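Local atomic coordinates of acinetobacter secreted protease CpaA (Acinetobacter nosocomialis M2, PDB entry 6O38), a protein that is a secreted zinc metalloprotease that probably cleaves glycoproteins, held here in complex with its type II secretion chaperone CpaB. Residues I16-S26 against N41-R51; K427-S438 against E464-W474. All coordinates share one frame; numbering follows the deposited sequence.

Contact 1: I16-S26 against N41-R51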
loop_
_atom_site.group_PDB
_atom_site.type_symbol
_atom_site.label_atom_id
_atom_site.label_comp_id
_atom_site.label_asym_id
_atom_site.label_seq_id
_atom_site.Cartn_x
_atom_site.Cartn_y
_atom_site.Cartn_z
ATOM N N ILE A 16 -9.875 -23.203 16.853
ATOM C CA ILE A 16 -9.408 -24.324 17.663
ATOM C C ILE A 16 -9.833 -24.086 19.107
ATOM O O ILE A 16 -9.428 -23.085 19.716
ATOM C CB ILE A 16 -7.887 -24.500 17.538
ATOM C CG1 ILE A 16 -7.501 -24.724 16.075
ATOM C CG2 ILE A 16 -7.411 -25.659 18.392
ATOM C CD1 ILE A 16 -6.019 -24.928 15.856
ATOM N N PRO A 17 -10.646 -24.962 19.689
ATOM C CA PRO A 17 -11.224 -24.681 21.005
ATOM C C PRO A 17 -10.214 -24.841 22.133
ATOM O O PRO A 17 -9.180 -25.497 22.002
ATOM C CB PRO A 17 -12.344 -25.720 21.123
ATOM C CG PRO A 17 -11.865 -26.861 20.298
ATOM C CD PRO A 17 -11.105 -26.253 19.146
ATOM N N THR A 18 -10.547 -24.219 23.260
ATOM C CA THR A 18 -9.721 -24.265 24.453
ATOM C C THR A 18 -10.187 -25.387 25.377
ATOM O O THR A 18 -11.163 -26.090 25.106
ATOM C CB THR A 18 -9.755 -22.919 25.176
ATOM O OG1 THR A 18 -8.865 -22.954 26.299
ATOM C CG2 THR A 18 -11.164 -22.613 25.663
ATOM N N GLY A 19 -9.478 -25.556 26.492
ATOM C CA GLY A 19 -9.829 -26.546 27.486
ATOM C C GLY A 19 -9.086 -27.860 27.385
ATOM O O GLY A 19 -9.298 -28.735 28.234
ATOM N N TYR A 20 -8.228 -28.028 26.384
ATOM C CA TYR A 20 -7.458 -29.250 26.200
ATOM C C TYR A 20 -6.008 -28.999 26.585
ATOM O O TYR A 20 -5.411 -28.003 26.162
ATOM C CB TYR A 20 -7.542 -29.740 24.752
ATOM C CG TYR A 20 -8.942 -30.074 24.289
ATOM C CD1 TYR A 20 -9.507 -31.315 24.558
ATOM C CD2 TYR A 20 -9.697 -29.152 23.577
ATOM C CE1 TYR A 20 -10.786 -31.625 24.134
ATOM C CE2 TYR A 20 -10.976 -29.453 23.149
ATOM C CZ TYR A 20 -11.515 -30.691 23.430
ATOM O OH TYR A 20 -12.788 -30.993 23.006
ATOM N N SER A 21 -5.445 -29.905 27.387
ATOM C CA SER A 21 -4.045 -29.783 27.778
ATOM C C SER A 21 -3.102 -30.203 26.659
ATOM O O SER A 21 -1.964 -29.725 26.601
ATOM C CB SER A 21 -3.775 -30.616 29.032
ATOM O OG SER A 21 -2.414 -30.535 29.414
ATOM N N ASP A 22 -3.553 -31.087 25.768
ATOM C CA ASP A 22 -2.731 -31.554 24.652
ATOM C C ASP A 22 -3.681 -31.847 23.493
ATOM O O ASP A 22 -4.297 -32.916 23.449
ATOM C CB ASP A 22 -1.920 -32.782 25.042
ATOM C CG ASP A 22 -0.875 -33.145 24.005
ATOM O OD1 ASP A 22 -0.641 -32.337 23.083
ATOM O OD2 ASP A 22 -0.287 -34.242 24.116
ATOM N N LEU A 23 -3.792 -30.900 22.568
ATOM C CA LEU A 23 -4.752 -30.972 21.477
ATOM C C LEU A 23 -4.035 -31.093 20.139
ATOM O O LEU A 23 -2.950 -30.538 19.943
ATOM C CB LEU A 23 -5.660 -29.737 21.476
ATOM C CG LEU A 23 -6.770 -29.653 20.426
ATOM C CD1 LEU A 23 -7.626 -30.907 20.444
ATOM C CD2 LEU A 23 -7.623 -28.423 20.668
ATOM N N GLU A 24 -4.654 -31.830 19.219
ATOM C CA GLU A 24 -4.127 -32.023 17.871
ATOM C C GLU A 24 -5.249 -31.758 16.875
ATOM O O GLU A 24 -6.224 -32.514 16.817
ATOM C CB GLU A 24 -3.558 -33.430 17.697
ATOM C CG GLU A 24 -2.766 -33.620 16.415
ATOM C CD GLU A 24 -1.869 -34.840 16.462
ATOM O OE1 GLU A 24 -2.358 -35.929 16.827
ATOM O OE2 GLU A 24 -0.670 -34.702 16.144
ATOM N N PHE A 25 -5.107 -30.690 16.095
ATOM C CA PHE A 25 -6.108 -30.282 15.116
ATOM C C PHE A 25 -5.636 -30.698 13.728
ATOM O O PHE A 25 -4.603 -30.216 13.251
ATOM C CB PHE A 25 -6.339 -28.772 15.186
ATOM C CG PHE A 25 -7.590 -28.312 14.496
ATOM C CD1 PHE A 25 -8.818 -28.404 15.129
ATOM C CD2 PHE A 25 -7.538 -27.773 13.222
ATOM C CE1 PHE A 25 -9.973 -27.976 14.501
ATOM C CE2 PHE A 25 -8.688 -27.342 12.588
ATOM C CZ PHE A 25 -9.907 -27.444 13.229
ATOM N N SER A 26 -6.389 -31.586 13.085
ATOM C CA SER A 26 -5.994 -32.178 11.815
ATOM C C SER A 26 -6.903 -31.702 10.690
ATOM O O SER A 26 -8.123 -31.605 10.859
ATOM C CB SER A 26 -6.025 -33.707 11.891
ATOM O OG SER A 26 -5.099 -34.189 12.851
ATOM N N ASN A 41 -8.241 -17.776 25.551
ATOM C CA ASN A 41 -8.289 -18.372 26.879
ATOM C C ASN A 41 -7.571 -19.716 26.863
ATOM O O ASN A 41 -7.867 -20.576 26.028
ATOM C CB ASN A 41 -9.740 -18.545 27.325
ATOM C CG ASN A 41 -9.972 -18.087 28.752
ATOM O OD1 ASN A 41 -9.161 -17.356 29.322
ATOM N ND2 ASN A 41 -11.087 -18.512 29.336
ATOM N N ALA A 42 -6.622 -19.897 27.778
ATOM C CA ALA A 42 -5.847 -21.130 27.834
ATOM C C ALA A 42 -5.086 -21.181 29.150
ATOM O O ALA A 42 -4.927 -20.168 29.836
ATOM C CB ALA A 42 -4.875 -21.245 26.655
ATOM N N ASN A 43 -4.619 -22.381 29.491
ATOM C CA ASN A 43 -3.761 -22.579 30.646
ATOM C C ASN A 43 -2.297 -22.519 30.215
ATOM O O ASN A 43 -1.977 -22.397 29.031
ATOM C CB ASN A 43 -4.096 -23.899 31.339
ATOM C CG ASN A 43 -5.348 -23.805 32.190
ATOM O OD1 ASN A 43 -6.463 -23.751 31.671
ATOM N ND2 ASN A 43 -5.168 -23.785 33.506
ATOM N N ASN A 44 -1.392 -22.619 31.192
ATOM C CA ASN A 44 0.010 -22.285 30.954
ATOM C C ASN A 44 0.644 -23.205 29.915
ATOM O O ASN A 44 1.042 -22.758 28.834
ATOM C CB ASN A 44 0.791 -22.340 32.268
ATOM C CG ASN A 44 2.161 -21.697 32.156
ATOM O OD1 ASN A 44 2.369 -20.791 31.349
ATOM N ND2 ASN A 44 3.103 -22.165 32.967
ATOM N N SER A 45 0.743 -24.499 30.219
ATOM C CA SER A 45 1.495 -25.434 29.389
ATOM C C SER A 45 0.608 -26.203 28.414
ATOM O O SER A 45 0.905 -27.357 28.086
ATOM C CB SER A 45 2.285 -26.404 30.268
ATOM O OG SER A 45 3.324 -25.731 30.957
ATOM N N ASP A 46 -0.470 -25.587 27.938
ATOM C CA ASP A 46 -1.315 -26.232 26.944
ATOM C C ASP A 46 -0.582 -26.339 25.612
ATOM O O ASP A 46 0.111 -25.409 25.189
ATOM C CB ASP A 46 -2.620 -25.455 26.767
ATOM C CG ASP A 46 -3.520 -25.543 27.985
ATOM O OD1 ASP A 46 -3.136 -26.221 28.961
ATOM O OD2 ASP A 46 -4.611 -24.935 27.964
ATOM N N LYS A 47 -0.735 -27.484 24.952
ATOM C CA LYS A 47 -0.064 -27.767 23.690
ATOM C C LYS A 47 -1.101 -27.960 22.592
ATOM O O LYS A 47 -2.070 -28.705 22.771
ATOM C CB LYS A 47 0.823 -29.011 23.804
ATOM C CG LYS A 47 1.474 -29.426 22.495
ATOM C CD LYS A 47 2.286 -30.701 22.652
ATOM C CE LYS A 47 3.460 -30.501 23.598
ATOM N NZ LYS A 47 4.303 -31.724 23.698
ATOM N N ILE A 48 -0.891 -27.289 21.461
ATOM C CA ILE A 48 -1.741 -27.426 20.284
ATOM C C ILE A 48 -0.852 -27.747 19.092
ATOM O O ILE A 48 0.158 -27.070 18.867
ATOM C CB ILE A 48 -2.565 -26.150 20.017
ATOM C CG1 ILE A 48 -3.652 -25.982 21.080
ATOM C CG2 ILE A 48 -3.176 -26.185 18.623
ATOM C CD1 ILE A 48 -4.606 -24.843 20.796
ATOM N N THR A 49 -1.221 -28.779 18.336
ATOM C CA THR A 49 -0.480 -29.187 17.151
ATOM C C THR A 49 -1.424 -29.220 15.959
ATOM O O THR A 49 -2.471 -29.875 16.010
ATOM C CB THR A 49 0.176 -30.558 17.346
ATOM O OG1 THR A 49 1.124 -30.487 18.419
ATOM C CG2 THR A 49 0.890 -30.995 16.075
ATOM N N ILE A 50 -1.055 -28.517 14.892
ATOM C CA ILE A 50 -1.863 -28.420 13.682
ATOM C C ILE A 50 -1.189 -29.242 12.591
ATOM O O ILE A 50 -0.029 -28.991 12.240
ATOM C CB ILE A 50 -2.046 -26.962 13.236
ATOM C CG1 ILE A 50 -2.668 -26.131 14.359
ATOM C CG2 ILE A 50 -2.907 -26.893 11.984
ATOM C CD1 ILE A 50 -2.823 -24.664 14.016
ATOM N N ARG A 51 -1.915 -30.223 12.059
ATOM C CA ARG A 51 -1.457 -31.029 10.938
ATOM C C ARG A 51 -2.409 -30.849 9.764
ATOM O O ARG A 51 -3.590 -30.537 9.945
ATOM C CB ARG A 51 -1.370 -32.515 11.309
ATOM C CG ARG A 51 -0.301 -32.851 12.334
ATOM C CD ARG A 51 -0.267 -34.347 12.604
ATOM N NE ARG A 51 0.772 -34.715 13.561
ATOM C CZ ARG A 51 0.999 -35.959 13.973
ATOM N NH1 ARG A 51 1.965 -36.204 14.847
ATOM N NH2 ARG A 51 0.257 -36.958 13.513
#
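Arg-51 and Glu-24 sit diagonally across two adjacent parallel strands, and their meeting shows how a salt bridge can form without a directed N-H bond. The carboxylate comes over one face of the guanidinium group, with OE2 of Glu-24 3.0 Å from NE of Arg-51 and the two planes 54° apart. Because that oxygen lies well out of the guanidinium plane, the attraction is one of charge alone. With CG anti to the backbone N (chi1 -169°), Glu-24 lays its CG alongside O of Thr-49 and reaches across that residue toward the arginine. On the same face Lys-47 runs side by side with Asp-22; here the aliphatic part does the touching, CD of Lys-47 lying 3.4 Å from OD1 of Asp-22.

The other face belongs to Ile-48, whose CD1 packs 3.8 Å from CG2 of Ile-16, the two side chains running antiparallel past one another. CD1 of Ile-16 also meets CD1 of Ile-50 at 3.7 Å, while Pro-39 and Trp-91 pack against Ile-48. Between the two faces five backbone hydrogen bonds run from Ser-21 to Arg-51, among them an almost straight one from Leu-23 N to Lys-47 O (2.8 Å, 178°). In the loops that lead into the strands, OG1 of Thr-18 donates to O of Asn-41 at 2.6 Å.

Strand 3-5 continues the pairing beyond 22-26, and 79-85 runs antiparallel beyond 47-51. A parallel pair with one polar and one apolar face, the latter turned to the interior, suits the StcE-type beta-sandwich domain to which both segments belong.

Contact 2: K427-S438 against E464-W474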
loop_
_atom_site.group_PDB
_atom_site.type_symbol
_atom_site.label_atom_id
_atom_site.label_comp_id
_atom_site.label_asym_id
_atom_site.label_seq_id
_atom_site.Cartn_x
_atom_site.Cartn_y
_atom_site.Cartn_z
ATOM N N LYS A 427 -25.584 5.611 -23.254
ATOM C CA LYS A 427 -25.126 4.363 -23.853
ATOM C C LYS A 427 -24.503 4.661 -25.211
ATOM O O LYS A 427 -25.195 5.119 -26.127
ATOM C CB LYS A 427 -26.283 3.374 -23.995
ATOM C CG LYS A 427 -26.023 2.227 -24.962
ATOM C CD LYS A 427 -25.363 1.045 -24.274
ATOM C CE LYS A 427 -25.240 -0.140 -25.221
ATOM N NZ LYS A 427 -24.063 -0.015 -26.125
ATOM N N ILE A 428 -23.207 4.414 -25.334
ATOM C CA ILE A 428 -22.543 4.569 -26.633
ATOM C C ILE A 428 -23.012 3.457 -27.566
ATOM O O ILE A 428 -22.963 2.274 -27.183
ATOM C CB ILE A 428 -21.023 4.542 -26.463
ATOM C CG1 ILE A 428 -20.571 5.645 -25.503
ATOM C CG2 ILE A 428 -20.333 4.689 -27.811
ATOM C CD1 ILE A 428 -19.068 5.754 -25.364
ATOM N N PRO A 429 -23.474 3.771 -28.778
ATOM C CA PRO A 429 -23.974 2.711 -29.665
ATOM C C PRO A 429 -22.858 1.802 -30.150
ATOM O O PRO A 429 -22.068 2.181 -31.021
ATOM C CB PRO A 429 -24.609 3.488 -30.827
ATOM C CG PRO A 429 -24.810 4.882 -30.311
ATOM C CD PRO A 429 -23.705 5.114 -29.332
ATOM N N ALA A 430 -22.798 0.593 -29.597
ATOM C CA ALA A 430 -21.747 -0.366 -29.907
ATOM C C ALA A 430 -22.113 -1.707 -29.293
ATOM O O ALA A 430 -22.601 -1.762 -28.162
ATOM C CB ALA A 430 -20.385 0.100 -29.379
ATOM N N ALA A 431 -21.870 -2.782 -30.042
ATOM C CA ALA A 431 -22.093 -4.122 -29.518
ATOM C C ALA A 431 -20.995 -4.569 -28.562
ATOM O O ALA A 431 -21.233 -5.462 -27.741
ATOM C CB ALA A 431 -22.212 -5.124 -30.667
ATOM N N THR A 432 -19.804 -3.975 -28.649
ATOM C CA THR A 432 -18.668 -4.357 -27.821
ATOM C C THR A 432 -17.991 -3.117 -27.252
ATOM O O THR A 432 -18.163 -2.001 -27.750
ATOM C CB THR A 432 -17.631 -5.175 -28.611
ATOM O OG1 THR A 432 -17.075 -4.363 -29.655
ATOM C CG2 THR A 432 -18.266 -6.417 -29.220
ATOM N N LEU A 433 -17.209 -3.333 -26.191
ATOM C CA LEU A 433 -16.444 -2.241 -25.599
ATOM C C LEU A 433 -15.358 -1.771 -26.560
ATOM O O LEU A 433 -15.037 -0.578 -26.618
ATOM C CB LEU A 433 -15.843 -2.684 -24.269
ATOM C CG LEU A 433 -15.431 -1.569 -23.302
ATOM C CD1 LEU A 433 -16.625 -0.676 -22.945
ATOM C CD2 LEU A 433 -14.797 -2.142 -22.040
ATOM N N LYS A 434 -14.790 -2.709 -27.329
ATOM C CA LYS A 434 -13.806 -2.376 -28.353
ATOM C C LYS A 434 -14.399 -1.445 -29.396
ATOM O O LYS A 434 -13.742 -0.507 -29.857
ATOM C CB LYS A 434 -13.358 -3.663 -29.039
ATOM C CG LYS A 434 -12.337 -3.509 -30.149
ATOM C CD LYS A 434 -12.044 -4.870 -30.769
ATOM C CE LYS A 434 -11.049 -4.783 -31.902
ATOM N NZ LYS A 434 -10.766 -6.137 -32.460
ATOM N N GLU A 435 -15.646 -1.703 -29.791
ATOM C CA GLU A 435 -16.341 -0.815 -30.714
ATOM C C GLU A 435 -16.680 0.523 -30.068
ATOM O O GLU A 435 -16.660 1.556 -30.743
ATOM C CB GLU A 435 -17.599 -1.508 -31.235
ATOM C CG GLU A 435 -18.138 -0.947 -32.536
ATOM C CD GLU A 435 -19.254 -1.808 -33.111
ATOM O OE1 GLU A 435 -19.810 -2.635 -32.356
ATOM O OE2 GLU A 435 -19.573 -1.663 -34.310
ATOM N N ALA A 436 -16.987 0.526 -28.766
ATOM C CA ALA A 436 -17.400 1.760 -28.103
ATOM C C ALA A 436 -16.267 2.776 -28.040
ATOM O O ALA A 436 -16.507 3.987 -28.139
ATOM C CB ALA A 436 -17.927 1.455 -26.701
ATOM N N ILE A 437 -15.029 2.310 -27.864
ATOM C CA ILE A 437 -13.905 3.235 -27.770
ATOM C C ILE A 437 -13.673 3.940 -29.101
ATOM O O ILE A 437 -13.122 5.047 -29.137
ATOM C CB ILE A 437 -12.643 2.495 -27.283
ATOM C CG1 ILE A 437 -11.711 3.458 -26.545
ATOM C CG2 ILE A 437 -11.921 1.820 -28.440
ATOM C CD1 ILE A 437 -12.296 3.982 -25.258
ATOM N N SER A 438 -14.080 3.320 -30.210
ATOM C CA SER A 438 -13.933 3.938 -31.523
ATOM C C SER A 438 -15.028 4.969 -31.773
ATOM O O SER A 438 -14.745 6.154 -31.985
ATOM C CB SER A 438 -13.944 2.861 -32.611
ATOM O OG SER A 438 -12.646 2.336 -32.821
ATOM N N GLU A 464 -21.048 -3.518 -21.992
ATOM C CA GLU A 464 -20.876 -4.310 -23.197
ATOM C C GLU A 464 -19.717 -5.291 -23.025
ATOM O O GLU A 464 -18.757 -5.011 -22.302
ATOM C CB GLU A 464 -20.617 -3.407 -24.402
ATOM C CG GLU A 464 -21.679 -2.334 -24.640
ATOM C CD GLU A 464 -21.523 -1.129 -23.724
ATOM O OE1 GLU A 464 -20.441 -0.980 -23.119
ATOM O OE2 GLU A 464 -22.478 -0.333 -23.610
ATOM N N PRO A 465 -19.783 -6.453 -23.674
ATOM C CA PRO A 465 -18.655 -7.393 -23.598
ATOM C C PRO A 465 -17.471 -6.904 -24.422
ATOM O O PRO A 465 -17.630 -6.468 -25.565
ATOM C CB PRO A 465 -19.238 -8.694 -24.159
ATOM C CG PRO A 465 -20.340 -8.242 -25.068
ATOM C CD PRO A 465 -20.922 -7.013 -24.421
ATOM N N GLY A 466 -16.277 -6.992 -23.833
ATOM C CA GLY A 466 -15.063 -6.673 -24.560
ATOM C C GLY A 466 -14.605 -7.798 -25.474
ATOM O O GLY A 466 -14.934 -8.972 -25.285
ATOM N N ASP A 467 -13.832 -7.420 -26.495
ATOM C CA ASP A 467 -13.267 -8.371 -27.456
ATOM C C ASP A 467 -11.873 -8.795 -26.987
ATOM O O ASP A 467 -10.841 -8.395 -27.535
ATOM C CB ASP A 467 -13.208 -7.759 -28.849
ATOM C CG ASP A 467 -14.574 -7.499 -29.437
ATOM O OD1 ASP A 467 -15.530 -8.212 -29.069
ATOM O OD2 ASP A 467 -14.688 -6.583 -30.275
ATOM N N GLY A 468 -11.854 -9.622 -25.949
ATOM C CA GLY A 468 -10.615 -10.154 -25.426
ATOM C C GLY A 468 -10.068 -9.448 -24.206
ATOM O O GLY A 468 -8.887 -9.626 -23.890
ATOM N N GLY A 469 -10.885 -8.661 -23.511
ATOM C CA GLY A 469 -10.442 -7.916 -22.350
ATOM C C GLY A 469 -11.486 -6.914 -21.906
ATOM O O GLY A 469 -12.360 -6.531 -22.689
ATOM N N CYS A 470 -11.403 -6.477 -20.652
ATOM C CA CYS A 470 -12.404 -5.590 -20.077
ATOM C C CYS A 470 -12.013 -4.116 -20.083
ATOM O O CYS A 470 -12.762 -3.298 -19.545
ATOM C CB CYS A 470 -12.742 -6.048 -18.652
ATOM S SG CYS A 470 -11.412 -6.059 -17.423
ATOM N N GLY A 471 -10.883 -3.753 -20.672
ATOM C CA GLY A 471 -10.491 -2.356 -20.751
ATOM C C GLY A 471 -9.954 -2.009 -22.123
ATOM O O GLY A 471 -9.365 -2.845 -22.811
ATOM N N TRP A 472 -10.170 -0.755 -22.518
ATOM C CA TRP A 472 -9.688 -0.270 -23.804
ATOM C C TRP A 472 -9.328 1.204 -23.691
ATOM O O TRP A 472 -10.026 1.971 -23.023
ATOM C CB TRP A 472 -10.732 -0.472 -24.908
ATOM C CG TRP A 472 -11.015 -1.911 -25.209
ATOM C CD1 TRP A 472 -12.077 -2.646 -24.769
ATOM C CD2 TRP A 472 -10.216 -2.796 -26.002
ATOM N NE1 TRP A 472 -11.993 -3.931 -25.247
ATOM C CE2 TRP A 472 -10.859 -4.049 -26.006
ATOM C CE3 TRP A 472 -9.019 -2.650 -26.711
ATOM C CZ2 TRP A 472 -10.347 -5.149 -26.691
ATOM C CZ3 TRP A 472 -8.514 -3.742 -27.392
ATOM C CH2 TRP A 472 -9.177 -4.976 -27.378
ATOM N N ALA A 473 -8.239 1.590 -24.360
ATOM C CA ALA A 473 -7.791 2.978 -24.396
ATOM C C ALA A 473 -6.733 3.177 -25.475
ATOM O O ALA A 473 -5.800 2.376 -25.590
ATOM C CB ALA A 473 -7.239 3.410 -23.035
ATOM N N TRP A 474 -6.872 4.234 -26.271
ATOM C CA TRP A 474 -5.873 4.547 -27.283
ATOM C C TRP A 474 -4.562 4.966 -26.629
ATOM O O TRP A 474 -4.547 5.736 -25.665
ATOM C CB TRP A 474 -6.383 5.655 -28.205
ATOM C CG TRP A 474 -7.679 5.321 -28.878
ATOM C CD1 TRP A 474 -8.922 5.753 -28.520
ATOM C CD2 TRP A 474 -7.859 4.493 -30.034
ATOM N NE1 TRP A 474 -9.867 5.238 -29.376
ATOM C CE2 TRP A 474 -9.240 4.462 -30.316
ATOM C CE3 TRP A 474 -6.986 3.773 -30.857
ATOM C CZ2 TRP A 474 -9.769 3.740 -31.384
ATOM C CZ3 TRP A 474 -7.514 3.055 -31.916
ATOM C CH2 TRP A 474 -8.892 3.046 -32.170
#
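Charge pairing ties Lys-427 to Glu-464 at one end of this contact. NZ of Lys-427 lies 3.0 Å from OE2 of Glu-464, which it meets on the anti side of the carboxylate and somewhat out of its plane. Bends at chi2 and chi4 curl the lysine back so that the same ammonium also donates to O of Ile-428 and O of Ala-430, giving it three acceptors. OE2 has a second partner in the hydroxyl of Tyr-460, which would help fix the rotation of this buried carboxylate. The extended Lys-434 lays CD 3.2 Å from OD2 of Asp-467, but its NZ stays beyond salt-bridge distance.

Hydrogen bonds follow at the helix start and a turn later. Thr-432 is the N-cap, its OG1 accepting from N of Glu-435 and donating a weak bond to OD2 of Asp-467. The next amide, Leu-433 N, donates to O of Pro-465 (3.2 Å) from above the carbonyl plane. Farther along, Trp-474 NE1 donates to O of Ile-437 at 3.3 Å; the acceptor lies near the indole plane, and OG of Ser-438 sits at the same ring's edge, 3.5 Å from CZ2.

Apolar packing completes the contact. CB of Lys-434 stands over the five-membered ring of Trp-472 in a CH-pi contact, 4.2 Å from the centroid. Leu-433 brings CB to within 3.8 Å of CD1 of Trp-472, and its CD2 reaches the ring edge. Ile-437 lays CG1 4.1 Å from CD1 of Trp-474, and its own CD1 meets O of Trp-472.

CpaB bonds to the backbone of Cys-470 and sets His-175 against the Trp-474 ring. Ala-473 touches Glu-499 and His-502 of the helix whose HExxH motif, with His-508, holds the zinc, consistent with a metzincin-type, reprolysin-like catalytic domain.

The two contacts illustrate how a multidomain protease separates its parts: their centres lie 56 Å apart, their nearest atoms about 37 Å, and nothing of one touches the other. Along the chain they come in series, contact 1 near the N terminus in the first StcE-type beta-sandwich range and contact 2 in the reprolysin-like range, with three further sandwich ranges between them. Contact 1 pairs strand with strand and no chaperone residue reaches it, whereas contact 2 sets helix 433-439 on strand 471-473 near the zinc site and is met by CpaB. Of these two places, only the one in the catalytic domain is touched by the chaperone.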